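Local atomic coordinates of putative transcriptional regulator, IclR family (Arthrobacter aurescens, PDB entry 3OBF), a protein that probably acts as a DNA-binding transcription regulator of the IclR family, represented here by its C-terminal, GAF-like domain. Residues V112-S126 / V139-L153. Residues are numbered along the deposited sequence; the frame is centred on the assembly and turned at random.
Sequences VNFGETSIEEVGVAS and VLIPAPKFRVSQDTL
F114 lies between K145 and L153, two side chains that reach it from different parts of the segment 139-153. K145 comes across the ring roughly perpendicular to the phenylalanine side chain, and its CE sits off-centre over one face, a CH-pi contact with CE 4.2 Å from the centroid of the F114 ring. The ammonium lies farther out and adds at most a weak cation-pi attraction. On its way there the lysine chain crosses the loop that joins the two strands of 112-126, its CD passing 3.6 Å from G115 CA, and its CG rests 3.9 Å from V122 CG2 on the strand beyond. L153 meets the ring obliquely, CD2 lying 3.4 Å from F114 CD1, while the far part of the ring (CE1 and CZ) lies against the backbone of V148, S149 and Q150, where the chain enters the helix. With CG of L153 anti to the backbone N (chi1 -173°), its two methyls divide the work: CD2 also touches V112 CG1, and CD1 runs past V124 CG1, 3.8 Å away. V148 adds its CG1, 4.0 Å from V122 CG1. V124 and I141, cross-strand neighbours, run alongside each other on one face of the sheet.

Beneath these side chains, 121-126 and 139-144 pair as an antiparallel hairpin, with V122-A143, V124-I141 and S126-V139 as hydrogen-bonded pairs. Beyond them K145 N donates to E120 O (3.0 Å), just past the end of the strand. The hairpin belongs to the antiparallel sheet expected of this GAF-like domain, between strands 24-29 and 111-114. Helix 150-170 covers the V122-V124 face, joined by helix 3-20 at V139 and I141, whereas helix 62-69 packs on the A125 face.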
ATOM      1  N   VAL A 112       7.519  -0.038   0.665  1.00 30.96           N
ATOM      2  CA  VAL A 112       7.940   0.367   1.973  1.00 32.11           C
ATOM      3  C   VAL A 112       7.913   1.901   2.108  1.00 32.21           C
ATOM      4  O   VAL A 112       8.356   2.619   1.220  1.00 31.35           O
ATOM      5  CB  VAL A 112       9.378  -0.129   2.218  1.00 33.45           C
ATOM      6  CG1 VAL A 112      10.022   0.657   3.313  1.00 35.12           C
ATOM      7  CG2 VAL A 112       9.384  -1.625   2.570  1.00 33.84           C
ATOM      8  N   ASN A 113       7.347   2.380   3.206  1.00 32.82           N
ATOM      9  CA  ASN A 113       7.460   3.775   3.607  1.00 34.22           C
ATOM     10  C   ASN A 113       8.022   3.780   5.020  1.00 35.36           C
ATOM     11  O   ASN A 113       7.342   3.430   5.966  1.00 34.68           O
ATOM     12  CB  ASN A 113       6.079   4.447   3.545  1.00 33.38           C
ATOM     13  CG  ASN A 113       6.059   5.845   4.165  1.00 34.76           C
ATOM     14  OD1 ASN A 113       7.092   6.521   4.327  1.00 35.98           O
ATOM     15  ND2 ASN A 113       4.870   6.290   4.507  1.00 34.13           N
ATOM     16  N   PHE A 114       9.283   4.132   5.169  1.00 37.86           N
ATOM     17  CA  PHE A 114       9.932   4.001   6.473  1.00 40.25           C
ATOM     18  C   PHE A 114      10.103   5.391   7.086  1.00 41.27           C
ATOM     19  O   PHE A 114      11.170   5.923   7.016  1.00 42.18           O
ATOM     20  CB  PHE A 114      11.302   3.302   6.320  1.00 40.82           C
ATOM     21  CG  PHE A 114      11.943   2.874   7.641  1.00 44.38           C
ATOM     22  CD1 PHE A 114      11.291   1.982   8.498  1.00 46.51           C
ATOM     23  CD2 PHE A 114      13.192   3.348   8.007  1.00 47.36           C
ATOM     24  CE1 PHE A 114      11.867   1.577   9.705  1.00 49.83           C
ATOM     25  CE2 PHE A 114      13.785   2.956   9.210  1.00 49.76           C
ATOM     26  CZ  PHE A 114      13.126   2.068  10.070  1.00 50.41           C
ATOM     27  N   GLY A 115       9.044   5.982   7.632  1.00 42.27           N
ATOM     28  CA  GLY A 115       9.081   7.370   8.139  1.00 43.64           C
ATOM     29  C   GLY A 115       9.348   8.420   7.074  1.00 45.16           C
ATOM     30  O   GLY A 115       9.878   9.510   7.367  1.00 45.48           O
ATOM     31  N   GLU A 116       8.977   8.100   5.835  1.00 45.35           N
ATOM     32  CA  GLU A 116       9.337   8.918   4.691  1.00 46.68           C
ATOM     33  C   GLU A 116       8.267   9.932   4.224  1.00 47.46           C
ATOM     34  O   GLU A 116       8.564  10.799   3.405  1.00 46.93           O
ATOM     35  CB  GLU A 116       9.777   8.025   3.527  1.00 46.25           C
ATOM     36  CG  GLU A 116      11.045   7.219   3.794  1.00 46.87           C
ATOM     37  CD  GLU A 116      11.318   6.230   2.675  1.00 47.75           C
ATOM     38  OE1 GLU A 116      11.906   6.644   1.649  1.00 46.89           O
ATOM     39  OE2 GLU A 116      10.933   5.038   2.814  1.00 48.90           O
ATOM     40  N   THR A 117       7.037   9.815   4.727  1.00 48.09           N
ATOM     41  CA  THR A 117       6.020  10.850   4.512  1.00 49.15           C
ATOM     42  C   THR A 117       5.745  11.594   5.817  1.00 50.94           C
ATOM     43  O   THR A 117       5.283  12.731   5.821  1.00 51.20           O
ATOM     44  CB  THR A 117       4.705  10.262   3.974  1.00 48.31           C
ATOM     45  OG1 THR A 117       4.161   9.353   4.934  1.00 47.10           O
ATOM     46  CG2 THR A 117       4.952   9.524   2.687  1.00 47.59           C
ATOM     47  N   SER A 118       6.030  10.914   6.918  1.00 52.71           N
ATOM     48  CA  SER A 118       5.829  11.418   8.265  1.00 55.13           C
ATOM     49  C   SER A 118       6.837  10.676   9.162  1.00 55.80           C
ATOM     50  O   SER A 118       6.870   9.432   9.160  1.00 55.48           O
ATOM     51  CB  SER A 118       4.373  11.159   8.699  1.00 55.26           C
ATOM     52  OG  SER A 118       4.209  11.405  10.087  1.00 57.21           O
ATOM     53  N   ILE A 119       7.669  11.427   9.900  1.00 57.55           N
ATOM     54  CA  ILE A 119       8.756  10.840  10.726  1.00 58.46           C
ATOM     55  C   ILE A 119       8.288   9.825  11.791  1.00 58.25           C
ATOM     56  O   ILE A 119       9.092   9.032  12.296  1.00 58.59           O
ATOM     57  CB  ILE A 119       9.648  11.923  11.415  1.00 59.41           C
ATOM     58  CG1 ILE A 119       8.774  13.035  12.021  1.00 60.72           C
ATOM     59  CG2 ILE A 119      10.713  12.468  10.433  1.00 60.04           C
ATOM     60  CD1 ILE A 119       9.534  14.035  12.910  1.00 61.46           C
ATOM     61  N   GLU A 120       6.999   9.861  12.134  1.00 57.74           N
ATOM     62  CA  GLU A 120       6.442   8.991  13.180  1.00 57.02           C
ATOM     63  C   GLU A 120       5.509   7.880  12.626  1.00 54.70           C
ATOM     64  O   GLU A 120       4.775   7.231  13.382  1.00 54.38           O
ATOM     65  CB  GLU A 120       5.734   9.837  14.264  1.00 58.22           C
ATOM     66  CG  GLU A 120       4.309  10.316  13.876  1.00 60.79           C
ATOM     67  CD  GLU A 120       3.651  11.230  14.921  1.00 64.28           C
ATOM     68  OE1 GLU A 120       4.267  12.265  15.309  1.00 64.75           O
ATOM     69  OE2 GLU A 120       2.509  10.913  15.335  1.00 65.05           O
ATOM     70  N   GLU A 121       5.520   7.673  11.310  1.00 52.08           N
ATOM     71  CA  GLU A 121       4.713   6.590  10.741  1.00 49.17           C
ATOM     72  C   GLU A 121       5.496   5.772   9.738  1.00 45.92           C
ATOM     73  O   GLU A 121       6.319   6.284   8.992  1.00 45.74           O
ATOM     74  CB  GLU A 121       3.443   7.105  10.054  1.00 50.12           C
ATOM     75  CG  GLU A 121       2.668   8.226  10.740  1.00 52.84           C
ATOM     76  CD  GLU A 121       1.564   8.782   9.824  1.00 56.19           C
ATOM     77  OE1 GLU A 121       1.677   8.677   8.569  1.00 57.13           O
ATOM     78  OE2 GLU A 121       0.570   9.315  10.360  1.00 58.73           O
ATOM     79  N   VAL A 122       5.176   4.495   9.700  1.00 42.21           N
ATOM     80  CA  VAL A 122       5.795   3.540   8.807  1.00 38.66           C
ATOM     81  C   VAL A 122       4.656   2.866   8.018  1.00 36.12           C
ATOM     82  O   VAL A 122       3.507   2.928   8.443  1.00 35.27           O
ATOM     83  CB  VAL A 122       6.570   2.557   9.675  1.00 38.77           C
ATOM     84  CG1 VAL A 122       6.466   1.133   9.208  1.00 38.98           C
ATOM     85  CG2 VAL A 122       7.993   3.017   9.863  1.00 38.92           C
ATOM     86  N   GLY A 123       4.963   2.239   6.881  1.00 33.63           N
ATOM     87  CA  GLY A 123       3.979   1.476   6.139  1.00 30.48           C
ATOM     88  C   GLY A 123       4.557   0.480   5.160  1.00 29.26           C
ATOM     89  O   GLY A 123       5.617   0.711   4.553  1.00 29.79           O
ATOM     90  N   VAL A 124       3.871  -0.641   5.007  1.00 26.62           N
ATOM     91  CA  VAL A 124       4.127  -1.522   3.891  1.00 26.19           C
ATOM     92  C   VAL A 124       2.802  -1.803   3.191  1.00 25.30           C
ATOM     93  O   VAL A 124       1.776  -1.855   3.834  1.00 26.01           O
ATOM     94  CB  VAL A 124       4.769  -2.875   4.331  1.00 26.16           C
ATOM     95  CG1 VAL A 124       6.212  -2.672   4.891  1.00 24.27           C
ATOM     96  CG2 VAL A 124       3.857  -3.612   5.339  1.00 25.74           C
ATOM     97  N   ALA A 125       2.831  -2.005   1.881  1.00 24.73           N
ATOM     98  CA  ALA A 125       1.624  -2.302   1.118  1.00 23.71           C
ATOM     99  C   ALA A 125       1.936  -3.283  -0.028  1.00 23.25           C
ATOM    100  O   ALA A 125       3.044  -3.255  -0.588  1.00 24.16           O
ATOM    101  CB  ALA A 125       1.020  -1.017   0.577  1.00 22.10           C
ATOM    102  N   SER A 126       0.942  -4.064  -0.404  1.00 21.74           N
ATOM    103  CA  SER A 126       1.068  -5.093  -1.450  1.00 23.21           C
ATOM    104  C   SER A 126      -0.145  -5.095  -2.388  1.00 22.32           C
ATOM    105  O   SER A 126      -1.239  -4.763  -1.957  1.00 23.00           O
ATOM    106  CB  SER A 126       1.201  -6.482  -0.818  1.00 23.69           C
ATOM    107  OG  SER A 126       2.385  -6.528  -0.025  1.00 27.38           O
ATOM    108  N   VAL A 139      -3.297  -4.185  -0.065  1.00 24.15           N
ATOM    109  CA  VAL A 139      -3.358  -4.304   1.389  1.00 23.94           C
ATOM    110  C   VAL A 139      -2.265  -3.425   2.014  1.00 23.90           C
ATOM    111  O   VAL A 139      -1.117  -3.449   1.551  1.00 23.52           O
ATOM    112  CB  VAL A 139      -3.190  -5.770   1.806  1.00 24.21           C
ATOM    113  CG1 VAL A 139      -3.107  -5.898   3.385  1.00 23.99           C
ATOM    114  CG2 VAL A 139      -4.346  -6.628   1.196  1.00 23.51           C
ATOM    115  N   LEU A 140      -2.637  -2.642   3.030  1.00 23.48           N
ATOM    116  CA  LEU A 140      -1.726  -1.743   3.720  1.00 23.74           C
ATOM    117  C   LEU A 140      -1.619  -2.128   5.209  1.00 23.98           C
ATOM    118  O   LEU A 140      -2.632  -2.417   5.853  1.00 22.76           O
ATOM    119  CB  LEU A 140      -2.219  -0.289   3.586  1.00 24.35           C
ATOM    120  CG  LEU A 140      -1.610   0.849   4.448  1.00 25.25           C
ATOM    121  CD1 LEU A 140      -0.145   1.098   4.095  1.00 25.58           C
ATOM    122  CD2 LEU A 140      -2.441   2.191   4.383  1.00 25.32           C
ATOM    123  N   ILE A 141      -0.385  -2.143   5.729  1.00 24.35           N
ATOM    124  CA  ILE A 141      -0.152  -2.200   7.152  1.00 24.58           C
ATOM    125  C   ILE A 141       0.534  -0.891   7.527  1.00 26.11           C
ATOM    126  O   ILE A 141       1.729  -0.707   7.250  1.00 26.55           O
ATOM    127  CB  ILE A 141       0.728  -3.427   7.610  1.00 25.08           C
ATOM    128  CG1 ILE A 141       0.119  -4.778   7.168  1.00 23.59           C
ATOM    129  CG2 ILE A 141       0.907  -3.389   9.161  1.00 23.75           C
ATOM    130  CD1 ILE A 141       1.018  -6.007   7.492  1.00 24.70           C
ATOM    131  N   PRO A 142      -0.220   0.049   8.118  1.00 26.95           N
ATOM    132  CA  PRO A 142       0.447   1.223   8.704  1.00 28.19           C
ATOM    133  C   PRO A 142       0.788   0.981  10.178  1.00 29.76           C
ATOM    134  O   PRO A 142       0.083   0.242  10.840  1.00 30.91           O
ATOM    135  CB  PRO A 142      -0.611   2.301   8.577  1.00 28.04           C
ATOM    136  CG  PRO A 142      -2.006   1.477   8.737  1.00 27.51           C
ATOM    137  CD  PRO A 142      -1.685   0.056   8.330  1.00 26.76           C
ATOM    138  N   ALA A 143       1.854   1.581  10.692  1.00 32.20           N
ATOM    139  CA  ALA A 143       2.249   1.400  12.099  1.00 34.33           C
ATOM    140  C   ALA A 143       3.039   2.633  12.617  1.00 36.71           C
ATOM    141  O   ALA A 143       3.614   3.382  11.812  1.00 36.61           O
ATOM    142  CB  ALA A 143       3.071   0.120  12.259  1.00 33.36           C
ATOM    143  N   PRO A 144       3.046   2.866  13.946  1.00 38.91           N
ATOM    144  CA  PRO A 144       3.887   4.003  14.408  1.00 41.16           C
ATOM    145  C   PRO A 144       5.379   3.663  14.352  1.00 43.26           C
ATOM    146  O   PRO A 144       5.775   2.543  14.739  1.00 42.52           O
ATOM    147  CB  PRO A 144       3.429   4.250  15.848  1.00 41.49           C
ATOM    148  CG  PRO A 144       2.524   3.081  16.218  1.00 40.62           C
ATOM    149  CD  PRO A 144       2.084   2.399  14.967  1.00 38.84           C
ATOM    150  N   LYS A 145       6.184   4.607  13.841  1.00 45.57           N
ATOM    151  CA  LYS A 145       7.619   4.381  13.678  1.00 48.41           C
ATOM    152  C   LYS A 145       8.323   3.967  14.967  1.00 49.89           C
ATOM    153  O   LYS A 145       9.172   3.086  14.929  1.00 49.42           O
ATOM    154  CB  LYS A 145       8.344   5.571  13.035  1.00 48.95           C
ATOM    155  CG  LYS A 145       9.762   5.209  12.536  1.00 50.38           C
ATOM    156  CD  LYS A 145      10.207   6.079  11.348  1.00 52.20           C
ATOM    157  CE  LYS A 145      11.703   5.974  11.089  1.00 54.82           C
ATOM    158  NZ  LYS A 145      12.312   7.297  10.676  1.00 57.05           N
ATOM    159  N   PHE A 146       7.949   4.567  16.101  1.00 51.67           N
ATOM    160  CA  PHE A 146       8.653   4.275  17.353  1.00 53.76           C
ATOM    161  C   PHE A 146       8.787   2.768  17.667  1.00 53.70           C
ATOM    162  O   PHE A 146       9.797   2.342  18.221  1.00 53.57           O
ATOM    163  CB  PHE A 146       8.082   5.063  18.553  1.00 54.82           C
ATOM    164  CG  PHE A 146       6.719   4.605  19.001  1.00 57.27           C
ATOM    165  CD1 PHE A 146       6.576   3.484  19.832  1.00 58.84           C
ATOM    166  CD2 PHE A 146       5.572   5.298  18.609  1.00 58.35           C
ATOM    167  CE1 PHE A 146       5.313   3.047  20.245  1.00 58.99           C
ATOM    168  CE2 PHE A 146       4.312   4.871  19.029  1.00 59.12           C
ATOM    169  CZ  PHE A 146       4.183   3.744  19.844  1.00 59.04           C
ATOM    170  N   ARG A 147       7.795   1.958  17.288  1.00 53.12           N
ATOM    171  CA  ARG A 147       7.826   0.556  17.700  1.00 52.59           C
ATOM    172  C   ARG A 147       8.236  -0.386  16.592  1.00 52.00           C
ATOM    173  O   ARG A 147       8.274  -1.598  16.781  1.00 52.37           O
ATOM    174  CB  ARG A 147       6.510   0.118  18.377  1.00 52.62           C
ATOM    175  CG  ARG A 147       5.213   0.388  17.615  1.00 51.07           C
ATOM    176  CD  ARG A 147       4.052  -0.359  18.293  1.00 49.81           C
ATOM    177  NE  ARG A 147       2.830  -0.389  17.477  1.00 47.17           N
ATOM    178  CZ  ARG A 147       1.653   0.099  17.868  1.00 46.12           C
ATOM    179  NH1 ARG A 147       1.532   0.652  19.080  1.00 43.97           N
ATOM    180  NH2 ARG A 147       0.594   0.033  17.052  1.00 44.48           N
ATOM    181  N   VAL A 148       8.562   0.177  15.442  1.00 51.55           N
ATOM    182  CA  VAL A 148       8.886  -0.620  14.263  1.00 51.79           C
ATOM    183  C   VAL A 148      10.272  -0.257  13.793  1.00 52.64           C
ATOM    184  O   VAL A 148      10.526   0.873  13.383  1.00 53.16           O
ATOM    185  CB  VAL A 148       7.886  -0.412  13.067  1.00 51.17           C
ATOM    186  CG1 VAL A 148       8.274  -1.291  11.898  1.00 50.92           C
ATOM    187  CG2 VAL A 148       6.451  -0.722  13.472  1.00 50.32           C
ATOM    188  N   SER A 149      11.159  -1.233  13.872  1.00 53.45           N
ATOM    189  CA  SER A 149      12.502  -1.119  13.373  1.00 54.31           C
ATOM    190  C   SER A 149      12.489  -1.659  11.953  1.00 54.67           C
ATOM    191  O   SER A 149      11.478  -2.246  11.499  1.00 53.99           O
ATOM    192  CB  SER A 149      13.427  -1.990  14.233  1.00 54.90           C
ATOM    193  OG  SER A 149      13.070  -3.353  14.079  1.00 54.14           O
ATOM    194  N   GLN A 150      13.613  -1.464  11.255  1.00 55.56           N
ATOM    195  CA  GLN A 150      13.756  -1.971   9.896  1.00 56.03           C
ATOM    196  C   GLN A 150      13.448  -3.470   9.811  1.00 55.06           C
ATOM    197  O   GLN A 150      12.827  -3.922   8.855  1.00 55.67           O
ATOM    198  CB  GLN A 150      15.136  -1.649   9.306  1.00 56.99           C
ATOM    199  CG  GLN A 150      15.195  -1.859   7.785  1.00 60.47           C
ATOM    200  CD  GLN A 150      16.135  -0.874   7.073  1.00 64.93           C
ATOM    201  OE1 GLN A 150      17.057  -0.305   7.680  1.00 66.43           O
ATOM    202  NE2 GLN A 150      15.899  -0.672   5.772  1.00 66.29           N
ATOM    203  N   ASP A 151      13.871  -4.224  10.813  1.00 53.94           N
ATOM    204  CA  ASP A 151      13.623  -5.658  10.854  1.00 52.81           C
ATOM    205  C   ASP A 151      12.138  -6.018  10.982  1.00 50.70           C
ATOM    206  O   ASP A 151      11.665  -6.900  10.275  1.00 50.19           O
ATOM    207  CB  ASP A 151      14.422  -6.274  12.010  1.00 53.41           C
ATOM    208  CG  ASP A 151      15.917  -5.973  11.907  1.00 55.86           C
ATOM    209  OD1 ASP A 151      16.389  -5.840  10.756  1.00 57.92           O
ATOM    210  OD2 ASP A 151      16.625  -5.872  12.955  1.00 56.64           O
ATOM    211  N   THR A 152      11.448  -5.364  11.930  1.00 48.86           N
ATOM    212  CA  THR A 152      10.006  -5.510  12.165  1.00 46.32           C
ATOM    213  C   THR A 152       9.278  -5.153  10.861  1.00 44.61           C
ATOM    214  O   THR A 152       8.373  -5.870  10.431  1.00 43.05           O
ATOM    215  CB  THR A 152       9.507  -4.577  13.321  1.00 46.44           C
ATOM    216  OG1 THR A 152      10.134  -4.931  14.556  1.00 47.67           O
ATOM    217  CG2 THR A 152       7.984  -4.664  13.516  1.00 45.28           C
ATOM    218  N   LEU A 153       9.715  -4.050  10.245  1.00 43.37           N
ATOM    219  CA  LEU A 153       9.219  -3.593   8.934  1.00 42.86           C
ATOM    220  C   LEU A 153       9.291  -4.665   7.850  1.00 42.21           C
ATOM    221  O   LEU A 153       8.296  -4.922   7.172  1.00 41.04           O
ATOM    222  CB  LEU A 153       9.993  -2.357   8.468  1.00 43.24           C
ATOM    223  CG  LEU A 153       9.513  -1.645   7.204  1.00 43.60           C
ATOM    224  CD1 LEU A 153       8.287  -0.812   7.512  1.00 42.82           C
ATOM    225  CD2 LEU A 153      10.663  -0.782   6.652  1.00 45.74           C
TER